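PDB 3MDN: glutamine aminotransferase class-II domain protein from Ruegeria pomeroyi, which probably acts as a class-II glutamine amidotransferase, releasing ammonia from glutamine for transfer to an acceptor. Local coordinates for residues D[161-173]-D[249-261]. Numbering follows the deposited sequence.
Sequences PHGALARAIARLE and AEGAAERDFAPAD
H162, in the first turn of helix 161-179, is held between R255 and F257. The guanidinium of R255 lies flat on one face of the imidazole, with planes 6° apart. The edge of F257 meets the opposite face in a T-shaped pair, CD1 leading, with ring planes at 86°. In the plane of the imidazole, H162 NE2 donates to the backbone D256 O at 3.0 Å, nearly straight and in the carbonyl plane. With CG anti to the backbone N (chi1 176°), the H162 ring reaches out to the strand end. An alanine here would lose the bond to D256 O and is likely to leave the R255 guanidinium without its stacking surface, free to turn.

Beyond H162, the F257 ring lies against the helix. Its CZ meets L165 CD2 at 3.7 Å, while I169 CD1 sits at the ring edge, near its plane. M244 of strand 243-248 also touches this ring. Further along, P259 CG rests on I169 CG2 at 4.0 Å, and A260 CB packs against R167 CG. A260 N donates a hydrogen bond to A166 O at 3.1 Å, from above the carbonyl plane. The helical donor A170 N reaches that oxygen from the opposite face.

The last modelled residues, 257-261, thus run on from edge strand 251-256 along a helix packed on the same sheet, consistent with one outer helix-on-sheet layer of the alpha-beta-beta-alpha sandwich of the Ntn fold.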
ATOM      1  N   PRO D 161      29.121  21.675   1.373  1.00 29.67           N
ATOM      2  CA  PRO D 161      28.146  20.971   2.217  1.00 29.34           C
ATOM      3  C   PRO D 161      28.099  21.434   3.671  1.00 29.43           C
ATOM      4  O   PRO D 161      27.015  21.653   4.205  1.00 29.30           O
ATOM      5  CB  PRO D 161      28.576  19.513   2.141  1.00 29.78           C
ATOM      6  CG  PRO D 161      29.587  19.417   1.047  1.00 30.60           C
ATOM      7  CD  PRO D 161      30.171  20.784   0.862  1.00 30.24           C
ATOM      8  N   HIS D 162      29.261  21.601   4.290  1.00 29.05           N
ATOM      9  CA  HIS D 162      29.369  22.086   5.662  1.00 29.09           C
ATOM     10  C   HIS D 162      28.765  23.480   5.846  1.00 28.33           C
ATOM     11  O   HIS D 162      27.896  23.677   6.719  1.00 27.58           O
ATOM     12  CB  HIS D 162      30.848  22.094   6.077  1.00 29.71           C
ATOM     13  CG  HIS D 162      31.109  22.655   7.442  1.00 31.77           C
ATOM     14  ND1 HIS D 162      30.991  24.000   7.734  1.00 35.32           N
ATOM     15  CD2 HIS D 162      31.536  22.059   8.582  1.00 33.35           C
ATOM     16  CE1 HIS D 162      31.326  24.210   8.999  1.00 36.18           C
ATOM     17  NE2 HIS D 162      31.674  23.051   9.532  1.00 36.90           N
ATOM     18  N   GLY D 163      29.253  24.443   5.051  1.00 27.85           N
ATOM     19  CA  GLY D 163      28.727  25.822   5.076  1.00 27.11           C
ATOM     20  C   GLY D 163      27.236  25.864   4.761  1.00 27.22           C
ATOM     21  O   GLY D 163      26.465  26.547   5.433  1.00 26.97           O
ATOM     22  N   ALA D 164      26.810  25.101   3.758  1.00 26.97           N
ATOM     23  CA  ALA D 164      25.403  25.145   3.327  1.00 26.85           C
ATOM     24  C   ALA D 164      24.464  24.558   4.391  1.00 27.27           C
ATOM     25  O   ALA D 164      23.423  25.126   4.674  1.00 27.24           O
ATOM     26  CB  ALA D 164      25.218  24.457   1.999  1.00 26.43           C
ATOM     27  N   LEU D 165      24.835  23.433   4.993  1.00 27.73           N
ATOM     28  CA  LEU D 165      23.972  22.871   6.019  1.00 27.71           C
ATOM     29  C   LEU D 165      23.928  23.842   7.209  1.00 27.20           C
ATOM     30  O   LEU D 165      22.862  24.143   7.760  1.00 28.14           O
ATOM     31  CB  LEU D 165      24.445  21.473   6.434  1.00 27.44           C
ATOM     32  CG  LEU D 165      23.553  20.845   7.504  1.00 28.02           C
ATOM     33  CD1 LEU D 165      22.146  20.637   6.930  1.00 30.70           C
ATOM     34  CD2 LEU D 165      24.109  19.542   7.960  1.00 30.60           C
ATOM     35  N   ALA D 166      25.105  24.336   7.585  1.00 27.89           N
ATOM     36  CA  ALA D 166      25.278  25.369   8.626  1.00 26.55           C
ATOM     37  C   ALA D 166      24.314  26.567   8.426  1.00 25.36           C
ATOM     38  O   ALA D 166      23.618  27.002   9.360  1.00 24.38           O
ATOM     39  CB  ALA D 166      26.735  25.846   8.656  1.00 26.66           C
ATOM     40  N   ARG D 167      24.259  27.084   7.208  1.00 24.57           N
ATOM     41  CA  ARG D 167      23.354  28.215   6.895  1.00 23.99           C
ATOM     42  C   ARG D 167      21.848  27.849   6.903  1.00 23.86           C
ATOM     43  O   ARG D 167      20.990  28.621   7.398  1.00 24.33           O
ATOM     44  CB  ARG D 167      23.761  28.872   5.572  1.00 23.43           C
ATOM     45  CG  ARG D 167      25.046  29.739   5.646  1.00 24.46           C
ATOM     46  CD  ARG D 167      25.335  30.489   4.299  1.00 28.01           C
ATOM     47  NE  ARG D 167      25.566  29.553   3.197  1.00 26.62           N
ATOM     48  CZ  ARG D 167      26.746  29.002   2.928  1.00 25.62           C
ATOM     49  NH1 ARG D 167      26.880  28.148   1.926  1.00 25.51           N
ATOM     50  NH2 ARG D 167      27.797  29.315   3.652  1.00 25.72           N
ATOM     51  N   ALA D 168      21.511  26.693   6.345  1.00 23.46           N
ATOM     52  CA  ALA D 168      20.120  26.230   6.350  1.00 23.65           C
ATOM     53  C   ALA D 168      19.614  26.058   7.793  1.00 24.25           C
ATOM     54  O   ALA D 168      18.487  26.457   8.138  1.00 24.26           O
ATOM     55  CB  ALA D 168      20.017  24.928   5.606  1.00 23.27           C
ATOM     56  N   ILE D 169      20.461  25.495   8.646  1.00 24.26           N
ATOM     57  CA  ILE D 169      20.081  25.320  10.048  1.00 25.64           C
ATOM     58  C   ILE D 169      19.873  26.648  10.786  1.00 25.89           C
ATOM     59  O   ILE D 169      18.871  26.825  11.501  1.00 26.37           O
ATOM     60  CB  ILE D 169      21.110  24.411  10.761  1.00 26.25           C
ATOM     61  CG1 ILE D 169      20.846  22.951  10.346  1.00 27.06           C
ATOM     62  CG2 ILE D 169      21.054  24.571  12.279  1.00 26.75           C
ATOM     63  CD1 ILE D 169      21.982  22.048  10.752  1.00 33.57           C
ATOM     64  N   ALA D 170      20.815  27.584  10.619  1.00 26.14           N
ATOM     65  CA  ALA D 170      20.678  28.941  11.187  1.00 26.69           C
ATOM     66  C   ALA D 170      19.337  29.562  10.808  1.00 26.64           C
ATOM     67  O   ALA D 170      18.608  30.096  11.653  1.00 27.62           O
ATOM     68  CB  ALA D 170      21.843  29.862  10.720  1.00 25.84           C
ATOM     69  N   ARG D 171      19.019  29.497   9.524  1.00 26.32           N
ATOM     70  CA  ARG D 171      17.771  30.063   9.022  1.00 26.27           C
ATOM     71  C   ARG D 171      16.536  29.427   9.675  1.00 25.54           C
ATOM     72  O   ARG D 171      15.628  30.129  10.138  1.00 24.60           O
ATOM     73  CB  ARG D 171      17.719  29.902   7.513  1.00 27.17           C
ATOM     74  CG  ARG D 171      18.204  31.116   6.781  1.00 32.61           C
ATOM     75  CD  ARG D 171      16.983  32.054   6.486  1.00 39.49           C
ATOM     76  NE  ARG D 171      16.595  32.096   5.076  1.00 43.67           N
ATOM     77  CZ  ARG D 171      17.328  31.595   4.085  1.00 44.12           C
ATOM     78  NH1 ARG D 171      18.482  31.003   4.352  1.00 44.62           N
ATOM     79  NH2 ARG D 171      16.910  31.691   2.832  1.00 42.76           N
ATOM     80  N   LEU D 172      16.506  28.096   9.747  1.00 24.47           N
ATOM     81  CA  LEU D 172      15.322  27.448  10.333  1.00 24.52           C
ATOM     82  C   LEU D 172      15.240  27.646  11.843  1.00 24.13           C
ATOM     83  O   LEU D 172      14.147  27.781  12.406  1.00 23.14           O
ATOM     84  CB  LEU D 172      15.284  25.961   9.994  1.00 24.48           C
ATOM     85  CG  LEU D 172      14.757  25.571   8.616  1.00 25.96           C
ATOM     86  CD1 LEU D 172      14.946  24.083   8.380  1.00 27.20           C
ATOM     87  CD2 LEU D 172      13.306  25.945   8.470  1.00 25.83           C
ATOM     88  N   GLU D 173      16.401  27.669  12.492  1.00 23.60           N
ATOM     89  CA  GLU D 173      16.415  27.909  13.916  1.00 24.94           C
ATOM     90  C   GLU D 173      15.934  29.316  14.236  1.00 24.38           C
ATOM     91  O   GLU D 173      15.202  29.519  15.221  1.00 25.07           O
ATOM     92  CB  GLU D 173      17.813  27.638  14.519  1.00 25.42           C
ATOM     93  CG  GLU D 173      17.847  27.747  16.019  1.00 26.85           C
ATOM     94  CD  GLU D 173      19.229  27.544  16.633  1.00 29.61           C
ATOM     95  OE1 GLU D 173      19.947  26.578  16.291  1.00 29.16           O
ATOM     96  OE2 GLU D 173      19.583  28.355  17.518  1.00 32.98           O
ATOM     97  N   ALA D 249      37.305   9.692   0.277  1.00 33.49           N
ATOM     98  CA  ALA D 249      38.495   9.066  -0.307  1.00 34.91           C
ATOM     99  C   ALA D 249      39.698   9.076   0.629  1.00 35.57           C
ATOM    100  O   ALA D 249      40.631   8.300   0.428  1.00 37.10           O
ATOM    101  CB  ALA D 249      38.835   9.717  -1.626  1.00 34.83           C
ATOM    102  N   GLU D 250      39.678   9.942   1.647  1.00 35.82           N
ATOM    103  CA  GLU D 250      40.769  10.039   2.636  1.00 35.83           C
ATOM    104  C   GLU D 250      40.583   9.185   3.914  1.00 35.63           C
ATOM    105  O   GLU D 250      41.520   9.034   4.686  1.00 36.02           O
ATOM    106  CB  GLU D 250      41.005  11.508   3.035  1.00 35.85           C
ATOM    107  N   GLY D 251      39.390   8.619   4.126  1.00 35.27           N
ATOM    108  CA  GLY D 251      39.037   7.975   5.412  1.00 33.58           C
ATOM    109  C   GLY D 251      37.972   8.815   6.115  1.00 33.07           C
ATOM    110  O   GLY D 251      37.230   9.565   5.455  1.00 31.78           O
ATOM    111  N   ALA D 252      37.905   8.716   7.443  1.00 32.11           N
ATOM    112  CA  ALA D 252      36.879   9.409   8.225  1.00 32.19           C
ATOM    113  C   ALA D 252      37.495  10.541   9.028  1.00 31.85           C
ATOM    114  O   ALA D 252      38.492  10.344   9.691  1.00 32.04           O
ATOM    115  CB  ALA D 252      36.190   8.446   9.159  1.00 32.84           C
ATOM    116  N   ALA D 253      36.903  11.727   8.975  1.00 31.33           N
ATOM    117  CA  ALA D 253      37.431  12.864   9.718  1.00 30.54           C
ATOM    118  C   ALA D 253      36.288  13.698  10.296  1.00 30.34           C
ATOM    119  O   ALA D 253      35.212  13.818   9.673  1.00 29.64           O
ATOM    120  CB  ALA D 253      38.316  13.715   8.808  1.00 30.61           C
ATOM    121  N   GLU D 254      36.509  14.252  11.483  1.00 28.94           N
ATOM    122  CA  GLU D 254      35.540  15.128  12.136  1.00 30.31           C
ATOM    123  C   GLU D 254      35.992  16.580  12.114  1.00 30.50           C
ATOM    124  O   GLU D 254      37.180  16.861  12.011  1.00 30.39           O
ATOM    125  CB  GLU D 254      35.346  14.734  13.597  1.00 30.43           C
ATOM    126  CG  GLU D 254      34.474  13.512  13.850  1.00 30.05           C
ATOM    127  CD  GLU D 254      34.253  13.285  15.352  1.00 28.49           C
ATOM    128  OE1 GLU D 254      34.173  14.277  16.107  1.00 24.45           O
ATOM    129  OE2 GLU D 254      34.136  12.118  15.763  1.00 28.21           O
ATOM    130  N   ARG D 255      35.039  17.486  12.306  1.00 30.99           N
ATOM    131  CA  ARG D 255      35.230  18.919  12.122  1.00 31.99           C
ATOM    132  C   ARG D 255      34.172  19.596  12.991  1.00 31.77           C
ATOM    133  O   ARG D 255      33.072  19.044  13.151  1.00 31.46           O
ATOM    134  CB  ARG D 255      34.907  19.204  10.667  1.00 33.03           C
ATOM    135  CG  ARG D 255      35.859  20.041   9.896  1.00 36.80           C
ATOM    136  CD  ARG D 255      35.301  20.110   8.463  1.00 41.34           C
ATOM    137  NE  ARG D 255      35.039  21.504   8.102  1.00 45.13           N
ATOM    138  CZ  ARG D 255      34.742  21.946   6.884  1.00 44.44           C
ATOM    139  NH1 ARG D 255      34.651  21.114   5.846  1.00 44.31           N
ATOM    140  NH2 ARG D 255      34.544  23.242   6.710  1.00 45.32           N
ATOM    141  N   ASP D 256      34.458  20.780  13.529  1.00 31.73           N
ATOM    142  CA  ASP D 256      33.474  21.523  14.332  1.00 32.48           C
ATOM    143  C   ASP D 256      32.325  21.959  13.432  1.00 32.61           C
ATOM    144  O   ASP D 256      32.506  22.190  12.231  1.00 32.87           O
ATOM    145  CB  ASP D 256      34.072  22.764  15.049  1.00 32.83           C
ATOM    146  CG  ASP D 256      34.986  22.400  16.248  1.00 35.20           C
ATOM    147  OD1 ASP D 256      34.831  21.305  16.856  1.00 35.87           O
ATOM    148  OD2 ASP D 256      35.866  23.231  16.596  1.00 37.69           O
ATOM    149  N   PHE D 257      31.136  22.051  14.009  1.00 32.66           N
ATOM    150  CA  PHE D 257      29.951  22.376  13.228  1.00 33.75           C
ATOM    151  C   PHE D 257      28.980  23.159  14.095  1.00 35.02           C
ATOM    152  O   PHE D 257      28.491  22.666  15.109  1.00 35.29           O
ATOM    153  CB  PHE D 257      29.282  21.098  12.694  1.00 32.69           C
ATOM    154  CG  PHE D 257      28.003  21.355  11.919  1.00 32.05           C
ATOM    155  CD1 PHE D 257      28.054  21.794  10.599  1.00 30.20           C
ATOM    156  CD2 PHE D 257      26.757  21.190  12.524  1.00 29.48           C
ATOM    157  CE1 PHE D 257      26.888  22.040   9.872  1.00 33.27           C
ATOM    158  CE2 PHE D 257      25.579  21.438  11.810  1.00 34.85           C
ATOM    159  CZ  PHE D 257      25.645  21.868  10.466  1.00 33.00           C
ATOM    160  N   ALA D 258      28.707  24.391  13.706  1.00 36.79           N
ATOM    161  CA  ALA D 258      27.705  25.181  14.411  1.00 38.53           C
ATOM    162  C   ALA D 258      26.927  25.963  13.363  1.00 39.44           C
ATOM    163  O   ALA D 258      27.484  26.251  12.314  1.00 39.64           O
ATOM    164  CB  ALA D 258      28.382  26.119  15.428  1.00 38.20           C
ATOM    165  N   PRO D 259      25.645  26.301  13.634  1.00 40.53           N
ATOM    166  CA  PRO D 259      24.873  27.101  12.665  1.00 41.33           C
ATOM    167  C   PRO D 259      25.632  28.376  12.293  1.00 41.94           C
ATOM    168  O   PRO D 259      26.329  28.943  13.127  1.00 41.72           O
ATOM    169  CB  PRO D 259      23.584  27.471  13.422  1.00 41.05           C
ATOM    170  CG  PRO D 259      23.541  26.594  14.613  1.00 41.25           C
ATOM    171  CD  PRO D 259      24.963  26.216  14.940  1.00 40.90           C
ATOM    172  N   ALA D 260      25.497  28.807  11.044  1.00 43.04           N
ATOM    173  CA  ALA D 260      26.260  29.935  10.507  1.00 43.91           C
ATOM    174  C   ALA D 260      26.037  31.223  11.289  1.00 44.75           C
ATOM    175  O   ALA D 260      24.939  31.451  11.811  1.00 45.13           O
ATOM    176  CB  ALA D 260      25.925  30.146   9.021  1.00 43.45           C
ATOM    177  N   ASP D 261      27.084  32.048  11.372  1.00 45.20           N
ATOM    178  CA  ASP D 261      26.972  33.396  11.920  1.00 45.47           C
ATOM    179  C   ASP D 261      25.943  34.187  11.112  1.00 45.61           C
ATOM    180  O   ASP D 261      26.089  34.354   9.900  1.00 45.49           O
ATOM    181  CB  ASP D 261      28.329  34.119  11.884  1.00 45.50           C
TER